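Non-ribosomal peptide synthetase (Methanobrevibacter ruminantium, PDB 6VTJ) probably holds a peptide as a thioester on its phosphopantetheine-bearing carrier domain and releases it reductively through an NAD(P)H-dependent Rossmann-type reductase domain. Local coordinates at residues L124-V129 against I211-N216; I197-D202 against I230-V235; D236-G241 against I251-I256. All coordinates share one frame; numbering follows the deposited sequence.

From the N terminus, contact 1 comes first: the loop 124-129, running into strand 129-132, meets 211-216, closing a loop of 81 residues and setting two parallel strands side by side. Segment 197-202 lies inside that loop but pairs with 230-235 beyond it, so contacts 1 and 2 cross along the chain. Contact 2 closes a loop of 27 residues, which holds strand 213-216, and lays the turn before helix 201-204 against helix 229-246. Contact 3 follows both in series, closing a nine-residue connection as the same helix, at 236-241, packs on strand 252-258. Strands 213-216 and 252-258 are neighbours in the sheet, and Asn240 of contact 3 bonds to Ile197 O of contact 2.

Contact 1 of 3, residues L124-V129 against I211-N216; sequences LELGNV and IDTVIN
Ile211 leads the chain up to Asn128, with CA atoms 5.2 Å apart, and the polar grip begins one residue later. The carboxylate of Asp212 reaches back to the loop: OD2 takes the backbone N of Asn128 at 2.8 Å through a nearly straight bond (162° at the hydrogen), on the anti side of the carboxylate and 17° out of its plane. The same oxygen lies close to Gly127 CA, where a side chain would collide with it. Asn128 O is held twice, by the N of Asp212 and by the N of Thr213, the latter at 3.1 Å. The side-chain amide of Asn128 turns to other partners, OD1 accepting from Lys153 N and ND2 donating to Pro210 O. From Thr213 onward the two chains pair as neighbouring parallel strands, 129-132 beside 213-216, in the sheet of the Rossmann-type reductase fold. Thr213 OG1, anti to its own carbonyl carbon (chi1 -51°), donates to Leu126 O at 2.7 Å, lying in the carbonyl plane on a lone pair. Thr213 O also receives a CA-H contact from Val129 at 3.2 Å from its CA, while Val129 CG2 lies near Thr213 CB. Farther along, Ile215 CG1 packs against Val129 CG1 at 3.9 Å, the two side chains crossing obliquely beneath helix 137-149, where Phe146 touches Val129 and Ile142 touches Ile215.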
loop_
_atom_site.group_PDB
_atom_site.type_symbol
_atom_site.label_atom_id
_atom_site.label_comp_id
_atom_site.label_asym_id
_atom_site.label_seq_id
_atom_site.Cartn_x
_atom_site.Cartn_y
_atom_site.Cartn_z
ATOM N N LEU A 124 14.436 -18.818 13.699
ATOM C CA LEU A 124 13.442 -19.813 13.323
ATOM C C LEU A 124 13.719 -20.283 11.897
ATOM O O LEU A 124 14.361 -19.584 11.110
ATOM C CB LEU A 124 12.026 -19.230 13.431
ATOM C CG LEU A 124 11.647 -18.507 14.736
ATOM C CD1 LEU A 124 10.309 -17.752 14.596
ATOM C CD2 LEU A 124 11.590 -19.487 15.920
ATOM N N GLU A 125 13.257 -21.486 11.568
ATOM C CA GLU A 125 13.432 -21.990 10.212
ATOM C C GLU A 125 12.244 -21.585 9.350
ATOM O O GLU A 125 11.097 -21.629 9.797
ATOM C CB GLU A 125 13.586 -23.510 10.199
ATOM C CG GLU A 125 14.978 -23.994 10.548
ATOM C CD GLU A 125 15.021 -25.495 10.808
ATOM O OE1 GLU A 125 13.975 -26.058 11.213
ATOM O OE2 GLU A 125 16.099 -26.109 10.621
ATOM N N LEU A 126 12.528 -21.177 8.112
ATOM C CA LEU A 126 11.452 -20.830 7.186
ATOM C C LEU A 126 10.649 -22.065 6.786
ATOM O O LEU A 126 9.420 -22.081 6.901
ATOM C CB LEU A 126 12.037 -20.138 5.954
ATOM C CG LEU A 126 11.093 -19.388 5.024
ATOM C CD1 LEU A 126 10.467 -18.245 5.756
ATOM C CD2 LEU A 126 11.863 -18.881 3.825
ATOM N N GLY A 127 11.327 -23.113 6.314
ATOM C CA GLY A 127 10.595 -24.314 5.949
ATOM C C GLY A 127 9.827 -24.134 4.646
ATOM O O GLY A 127 10.209 -23.358 3.766
ATOM N N ASN A 128 8.722 -24.865 4.524
ATOM C CA ASN A 128 7.842 -24.713 3.378
ATOM C C ASN A 128 6.863 -23.573 3.615
ATOM O O ASN A 128 6.307 -23.427 4.706
ATOM C CB ASN A 128 7.073 -26.003 3.117
ATOM C CG ASN A 128 7.983 -27.192 2.920
ATOM O OD1 ASN A 128 9.080 -27.078 2.356
ATOM N ND2 ASN A 128 7.543 -28.340 3.403
ATOM N N VAL A 129 6.613 -22.787 2.574
ATOM C CA VAL A 129 5.869 -21.539 2.709
ATOM C C VAL A 129 4.530 -21.654 1.999
ATOM O O VAL A 129 4.452 -22.192 0.893
ATOM C CB VAL A 129 6.690 -20.362 2.151
ATOM C CG1 VAL A 129 5.782 -19.135 1.866
ATOM C CG2 VAL A 129 7.822 -20.033 3.120
ATOM N N ILE A 211 3.164 -27.340 5.765
ATOM C CA ILE A 211 3.314 -25.893 5.710
ATOM C C ILE A 211 3.878 -25.402 7.036
ATOM O O ILE A 211 3.307 -25.662 8.104
ATOM C CB ILE A 211 1.979 -25.207 5.373
ATOM C CG1 ILE A 211 1.645 -25.482 3.903
ATOM C CG2 ILE A 211 2.066 -23.693 5.662
ATOM C CD1 ILE A 211 0.210 -25.254 3.525
ATOM N N ASP A 212 5.000 -24.688 6.963
ATOM C CA ASP A 212 5.667 -24.147 8.138
ATOM C C ASP A 212 5.470 -22.654 8.330
ATOM O O ASP A 212 5.432 -22.190 9.474
ATOM C CB ASP A 212 7.166 -24.446 8.057
ATOM C CG ASP A 212 7.430 -25.911 7.857
ATOM O OD1 ASP A 212 6.900 -26.695 8.671
ATOM O OD2 ASP A 212 8.132 -26.289 6.892
ATOM N N THR A 213 5.347 -21.887 7.249
ATOM C CA THR A 213 5.220 -20.438 7.346
ATOM C C THR A 213 4.192 -19.943 6.346
ATOM O O THR A 213 4.294 -20.265 5.163
ATOM C CB THR A 213 6.542 -19.735 7.059
ATOM O OG1 THR A 213 7.603 -20.292 7.854
ATOM C CG2 THR A 213 6.397 -18.240 7.333
ATOM N N VAL A 214 3.227 -19.146 6.806
ATOM C CA VAL A 214 2.351 -18.397 5.910
ATOM C C VAL A 214 2.947 -17.008 5.725
ATOM O O VAL A 214 3.314 -16.359 6.698
ATOM C CB VAL A 214 0.925 -18.310 6.465
ATOM C CG1 VAL A 214 0.061 -17.508 5.505
ATOM C CG2 VAL A 214 0.340 -19.703 6.679
ATOM N N ILE A 215 3.107 -16.582 4.482
ATOM C CA ILE A 215 3.457 -15.202 4.157
ATOM C C ILE A 215 2.269 -14.589 3.427
ATOM O O ILE A 215 1.935 -14.986 2.298
ATOM C CB ILE A 215 4.746 -15.110 3.334
ATOM C CG1 ILE A 215 5.872 -15.866 4.065
ATOM C CG2 ILE A 215 5.113 -13.655 3.133
ATOM C CD1 ILE A 215 7.270 -15.618 3.520
ATOM N N ASN A 216 1.614 -13.628 4.091
ATOM C CA ASN A 216 0.384 -13.017 3.596
ATOM C C ASN A 216 0.716 -11.664 2.990
ATOM O O ASN A 216 0.790 -10.641 3.685
ATOM C CB ASN A 216 -0.661 -12.876 4.694
ATOM C CG ASN A 216 -2.014 -12.524 4.112
ATOM O OD1 ASN A 216 -2.585 -13.309 3.356
ATOM N ND2 ASN A 216 -2.496 -11.325 4.393
#

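Contact 2 of 3, residues I197-D202 against I230-V235; sequences ITEIDD and IFRVNV
Thr198 fits against Arg232 and Val233 where the turn leading to helix 201-204 meets helix 229-246, the beta-alpha-beta crossover helix between strands 213-216 and 252-258 of the Rossmann-type fold. On the close side, methyl groups rest on the helix backbone. Thr198 CG2 lies 3.5 Å from Arg232 O and near Val233 CG2, and Ile197 CD1 comes to 3.6 Å from Val233 O. Thr198 OG1 turns instead to Asp196. The outer side is polar and looser. The Arg232 side chain is bent at chi2 and chi3, and its guanidinium lies beside the turn, with Thr198 CB over one face. Arg232 NH2 donates to Thr198 O at 3.3 Å, from 49° above the carbonyl plane, and NH1 adds a weak bond to the same oxygen and a long, weak ion pair with Asp236. Glu199 OE1 stands at the guanidinium edge, a long salt bridge of 3.7 Å to Arg232 NH2, the flat groups 80° apart. An alanine in place of Arg232 would probably leave Glu199 without this charge partner and Thr198 O without its two guanidinium bonds. A water bridges the pair, donating to Thr198 O at 2.9 Å and accepting from Arg232 NH1 at 3.3 Å.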
loop_
_atom_site.group_PDB
_atom_site.type_symbol
_atom_site.label_atom_id
_atom_site.label_comp_id
_atom_site.label_asym_id
_atom_site.label_seq_id
_atom_site.Cartn_x
_atom_site.Cartn_y
_atom_site.Cartn_z
ATOM N N ILE A 197 -8.209 -15.886 -0.332
ATOM C CA ILE A 197 -8.101 -15.802 1.123
ATOM C C ILE A 197 -9.413 -15.337 1.766
ATOM O O ILE A 197 -9.602 -15.544 2.969
ATOM C CB ILE A 197 -6.912 -14.909 1.575
ATOM C CG1 ILE A 197 -7.091 -13.453 1.142
ATOM C CG2 ILE A 197 -5.574 -15.493 1.116
ATOM C CD1 ILE A 197 -6.088 -12.483 1.812
ATOM N N THR A 198 -10.335 -14.731 0.997
ATOM C CA THR A 198 -11.615 -14.294 1.565
ATOM C C THR A 198 -12.598 -15.438 1.784
ATOM O O THR A 198 -13.625 -15.231 2.447
ATOM C CB THR A 198 -12.310 -13.242 0.689
ATOM O OG1 THR A 198 -12.616 -13.804 -0.597
ATOM C CG2 THR A 198 -11.448 -12.010 0.520
ATOM N N GLU A 199 -12.333 -16.613 1.223
ATOM C CA GLU A 199 -13.118 -17.811 1.477
ATOM C C GLU A 199 -12.301 -18.713 2.389
ATOM O O GLU A 199 -11.256 -19.228 1.985
ATOM C CB GLU A 199 -13.460 -18.527 0.176
ATOM C CG GLU A 199 -14.297 -17.710 -0.778
ATOM C CD GLU A 199 -15.594 -17.257 -0.153
ATOM O OE1 GLU A 199 -16.019 -16.106 -0.425
ATOM O OE2 GLU A 199 -16.177 -18.049 0.621
ATOM N N ILE A 200 -12.790 -18.916 3.610
ATOM C CA ILE A 200 -12.050 -19.700 4.589
ATOM C C ILE A 200 -11.948 -21.170 4.176
ATOM O O ILE A 200 -10.923 -21.822 4.432
ATOM C CB ILE A 200 -12.702 -19.520 5.977
ATOM C CG1 ILE A 200 -11.899 -20.242 7.065
ATOM C CG2 ILE A 200 -14.180 -19.936 5.959
ATOM C CD1 ILE A 200 -11.836 -19.452 8.379
ATOM N N ASP A 201 -12.974 -21.708 3.509
ATOM C CA ASP A 201 -12.953 -23.111 3.106
ATOM C C ASP A 201 -11.813 -23.418 2.144
ATOM O O ASP A 201 -11.331 -24.556 2.102
ATOM C CB ASP A 201 -14.282 -23.507 2.467
ATOM C CG ASP A 201 -15.441 -23.498 3.453
ATOM O OD1 ASP A 201 -15.200 -23.547 4.679
ATOM O OD2 ASP A 201 -16.602 -23.456 2.991
ATOM N N ASP A 202 -11.377 -22.431 1.355
ATOM C CA ASP A 202 -10.227 -22.634 0.480
ATOM C C ASP A 202 -8.961 -22.984 1.250
ATOM O O ASP A 202 -8.023 -23.519 0.654
ATOM C CB ASP A 202 -9.972 -21.381 -0.356
ATOM C CG ASP A 202 -11.086 -21.094 -1.343
ATOM O OD1 ASP A 202 -12.030 -21.902 -1.439
ATOM O OD2 ASP A 202 -11.018 -20.046 -2.011
ATOM N N ILE A 230 -12.358 -3.840 0.427
ATOM C CA ILE A 230 -10.996 -3.683 0.925
ATOM C C ILE A 230 -10.857 -4.326 2.297
ATOM O O ILE A 230 -9.818 -4.917 2.615
ATOM C CB ILE A 230 -10.592 -2.196 0.947
ATOM C CG1 ILE A 230 -9.134 -2.056 1.428
ATOM C CG2 ILE A 230 -11.537 -1.384 1.814
ATOM C CD1 ILE A 230 -8.472 -0.708 1.104
ATOM N N PHE A 231 -11.906 -4.240 3.121
ATOM C CA PHE A 231 -11.872 -4.880 4.430
ATOM C C PHE A 231 -12.019 -6.393 4.319
ATOM O O PHE A 231 -11.552 -7.126 5.205
ATOM C CB PHE A 231 -12.973 -4.313 5.331
ATOM C CG PHE A 231 -12.766 -2.871 5.720
ATOM C CD1 PHE A 231 -11.805 -2.516 6.656
ATOM C CD2 PHE A 231 -13.557 -1.878 5.174
ATOM C CE1 PHE A 231 -11.626 -1.176 7.023
ATOM C CE2 PHE A 231 -13.385 -0.556 5.531
ATOM C CZ PHE A 231 -12.419 -0.202 6.456
ATOM N N ARG A 232 -12.676 -6.886 3.265
ATOM C CA ARG A 232 -12.776 -8.333 3.102
ATOM C C ARG A 232 -11.415 -8.933 2.775
ATOM O O ARG A 232 -11.043 -9.978 3.319
ATOM C CB ARG A 232 -13.773 -8.695 1.993
ATOM C CG ARG A 232 -15.225 -8.401 2.300
ATOM C CD ARG A 232 -15.884 -9.577 2.967
ATOM N NE ARG A 232 -16.024 -10.714 2.062
ATOM C CZ ARG A 232 -15.539 -11.930 2.313
ATOM N NH1 ARG A 232 -14.866 -12.165 3.444
ATOM N NH2 ARG A 232 -15.722 -12.910 1.430
ATOM N N VAL A 233 -10.678 -8.301 1.862
ATOM C CA VAL A 233 -9.369 -8.829 1.485
ATOM C C VAL A 233 -8.353 -8.573 2.591
ATOM O O VAL A 233 -7.618 -9.476 3.004
ATOM C CB VAL A 233 -8.892 -8.231 0.150
ATOM C CG1 VAL A 233 -7.475 -8.710 -0.175
ATOM C CG2 VAL A 233 -9.844 -8.586 -0.979
ATOM N N ASN A 234 -8.304 -7.336 3.096
ATOM C CA ASN A 234 -7.223 -6.928 3.979
ATOM C C ASN A 234 -7.447 -7.318 5.433
ATOM O O ASN A 234 -6.476 -7.387 6.189
ATOM C CB ASN A 234 -7.030 -5.425 3.869
ATOM C CG ASN A 234 -6.495 -5.020 2.523
ATOM O OD1 ASN A 234 -6.332 -5.863 1.636
ATOM N ND2 ASN A 234 -6.221 -3.726 2.349
ATOM N N VAL A 235 -8.686 -7.577 5.849
ATOM C CA VAL A 235 -8.918 -7.942 7.243
ATOM C C VAL A 235 -9.439 -9.371 7.342
ATOM O O VAL A 235 -8.825 -10.213 8.009
ATOM C CB VAL A 235 -9.884 -6.975 7.945
ATOM C CG1 VAL A 235 -10.030 -7.386 9.392
ATOM C CG2 VAL A 235 -9.383 -5.556 7.861
HETATM O O HOH W 1 -14.695 -14.945 5.147
#

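Contact 3 of 3, residues D236-G241 against I251-I256; sequences DGVING and IKYVQI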
loop_
_atom_site.group_PDB
_atom_site.type_symbol
_atom_site.label_atom_id
_atom_site.label_comp_id
_atom_site.label_asym_id
_atom_site.label_seq_id
_atom_site.Cartn_x
_atom_site.Cartn_y
_atom_site.Cartn_z
ATOM N N ASP A 236 -10.583 -9.652 6.701
ATOM C CA ASP A 236 -11.154 -10.995 6.781
ATOM C C ASP A 236 -10.182 -12.040 6.240
ATOM O O ASP A 236 -10.129 -13.164 6.745
ATOM C CB ASP A 236 -12.478 -11.072 6.016
ATOM C CG ASP A 236 -13.585 -10.170 6.613
ATOM O OD1 ASP A 236 -13.484 -9.728 7.780
ATOM O OD2 ASP A 236 -14.567 -9.886 5.890
ATOM N N GLY A 237 -9.430 -11.702 5.187
ATOM C CA GLY A 237 -8.459 -12.648 4.656
ATOM C C GLY A 237 -7.336 -12.940 5.639
ATOM O O GLY A 237 -6.863 -14.074 5.740
ATOM N N VAL A 238 -6.898 -11.921 6.382
ATOM C CA VAL A 238 -5.921 -12.151 7.439
ATOM C C VAL A 238 -6.522 -13.017 8.548
ATOM O O VAL A 238 -5.877 -13.947 9.051
ATOM C CB VAL A 238 -5.398 -10.809 7.977
ATOM C CG1 VAL A 238 -4.681 -11.011 9.280
ATOM C CG2 VAL A 238 -4.475 -10.151 6.965
ATOM N N ILE A 239 -7.759 -12.733 8.951
ATOM C CA ILE A 239 -8.380 -13.543 9.996
ATOM C C ILE A 239 -8.470 -14.996 9.555
ATOM O O ILE A 239 -8.140 -15.912 10.314
ATOM C CB ILE A 239 -9.753 -12.964 10.377
ATOM C CG1 ILE A 239 -9.545 -11.843 11.400
ATOM C CG2 ILE A 239 -10.665 -14.068 10.946
ATOM C CD1 ILE A 239 -10.598 -10.774 11.403
ATOM N N ASN A 240 -8.881 -15.230 8.311
ATOM C CA ASN A 240 -8.946 -16.592 7.798
ATOM C C ASN A 240 -7.572 -17.259 7.790
ATOM O O ASN A 240 -7.444 -18.443 8.142
ATOM C CB ASN A 240 -9.545 -16.567 6.394
ATOM C CG ASN A 240 -10.973 -16.057 6.383
ATOM O OD1 ASN A 240 -11.689 -16.139 7.384
ATOM N ND2 ASN A 240 -11.392 -15.518 5.249
ATOM N N GLY A 241 -6.528 -16.519 7.383
ATOM C CA GLY A 241 -5.195 -17.102 7.376
ATOM C C GLY A 241 -4.692 -17.421 8.769
ATOM O O GLY A 241 -4.011 -18.433 8.978
ATOM N N ILE A 251 2.778 -23.410 12.887
ATOM C CA ILE A 251 2.727 -22.600 11.672
ATOM C C ILE A 251 2.927 -21.142 12.073
ATOM O O ILE A 251 2.079 -20.555 12.756
ATOM C CB ILE A 251 1.415 -22.792 10.902
ATOM C CG1 ILE A 251 1.207 -24.268 10.555
ATOM C CG2 ILE A 251 1.437 -21.997 9.608
ATOM C CD1 ILE A 251 -0.114 -24.563 9.831
ATOM N N LYS A 252 4.066 -20.580 11.670
ATOM C CA LYS A 252 4.302 -19.142 11.712
ATOM C C LYS A 252 3.362 -18.413 10.751
ATOM O O LYS A 252 3.101 -18.889 9.645
ATOM C CB LYS A 252 5.731 -18.849 11.266
ATOM C CG LYS A 252 6.779 -18.682 12.305
ATOM C CD LYS A 252 8.020 -18.050 11.657
ATOM C CE LYS A 252 8.456 -18.822 10.437
ATOM N NZ LYS A 252 8.847 -20.227 10.766
ATOM N N TYR A 253 2.906 -17.221 11.144
ATOM C CA TYR A 253 2.111 -16.361 10.272
ATOM C C TYR A 253 2.829 -15.021 10.116
ATOM O O TYR A 253 2.955 -14.259 11.078
ATOM C CB TYR A 253 0.705 -16.160 10.828
ATOM C CG TYR A 253 -0.214 -15.446 9.854
ATOM C CD1 TYR A 253 -0.257 -14.059 9.794
ATOM C CD2 TYR A 253 -1.043 -16.163 8.990
ATOM C CE1 TYR A 253 -1.095 -13.411 8.892
ATOM C CE2 TYR A 253 -1.880 -15.518 8.101
ATOM C CZ TYR A 253 -1.897 -14.148 8.052
ATOM O OH TYR A 253 -2.745 -13.502 7.169
ATOM N N VAL A 254 3.280 -14.724 8.908
ATOM C CA VAL A 254 3.971 -13.487 8.588
ATOM C C VAL A 254 3.025 -12.616 7.775
ATOM O O VAL A 254 2.685 -12.948 6.637
ATOM C CB VAL A 254 5.261 -13.756 7.821
ATOM C CG1 VAL A 254 5.933 -12.438 7.488
ATOM C CG2 VAL A 254 6.171 -14.662 8.657
ATOM N N GLN A 255 2.628 -11.492 8.350
ATOM C CA GLN A 255 1.756 -10.529 7.706
ATOM C C GLN A 255 2.616 -9.433 7.087
ATOM O O GLN A 255 3.475 -8.866 7.767
ATOM C CB GLN A 255 0.777 -9.943 8.735
ATOM C CG GLN A 255 0.088 -8.620 8.314
ATOM C CD GLN A 255 -0.947 -8.812 7.217
ATOM O OE1 GLN A 255 -0.984 -9.855 6.551
ATOM N NE2 GLN A 255 -1.811 -7.812 7.037
ATOM N N ILE A 256 2.415 -9.147 5.803
ATOM C CA ILE A 256 3.028 -7.970 5.205
ATOM C C ILE A 256 2.108 -6.797 5.473
ATOM O O ILE A 256 0.922 -6.846 5.145
ATOM C CB ILE A 256 3.266 -8.147 3.701
ATOM C CG1 ILE A 256 3.997 -9.471 3.423
ATOM C CG2 ILE A 256 3.967 -6.907 3.140
ATOM C CD1 ILE A 256 5.321 -9.666 4.240
HETATM O O HOH W 2 -4.152 -14.865 5.077
#
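The part 236-241 of helix 229-246 runs nearly antiparallel to the strand segment 252-256, their axes 10.4 Å apart at closest approach and their directions 166° apart. Tyr253 bridges the two: its CG stands anti to the backbone N (chi1 -171°), and the ring extends to the helix backbone. CE2 comes to 3.5 Å from Gly241 C, a close approach that the missing side chain permits, since a CB on Gly241 would collide with that same ring carbon. Nearly one turn earlier in the helix, Val238 CA lies 3.5 Å from Tyr253 OH, which is also near Val238 CB and CG1, the two side chains crossing at about a right angle. A water in the ring plane links Tyr253 OH, at 2.9 Å, with Gly237 O, to which it donates; the ring thus reaches a helix carbonyl indirectly. Val238 CG2 lies 3.5 Å from both OE1 and NE2 of Gln255, while OE1 accepts from Asn216 ND2. This is the helix-to-strand packing of a beta-alpha-beta crossover, whose first strand, 213-216, also touches Tyr253 through Val214 and Asn216. Helix 291-308 packs alongside, with Ala299 meeting both Val238 and Gln255 and Val303 also touching Val238.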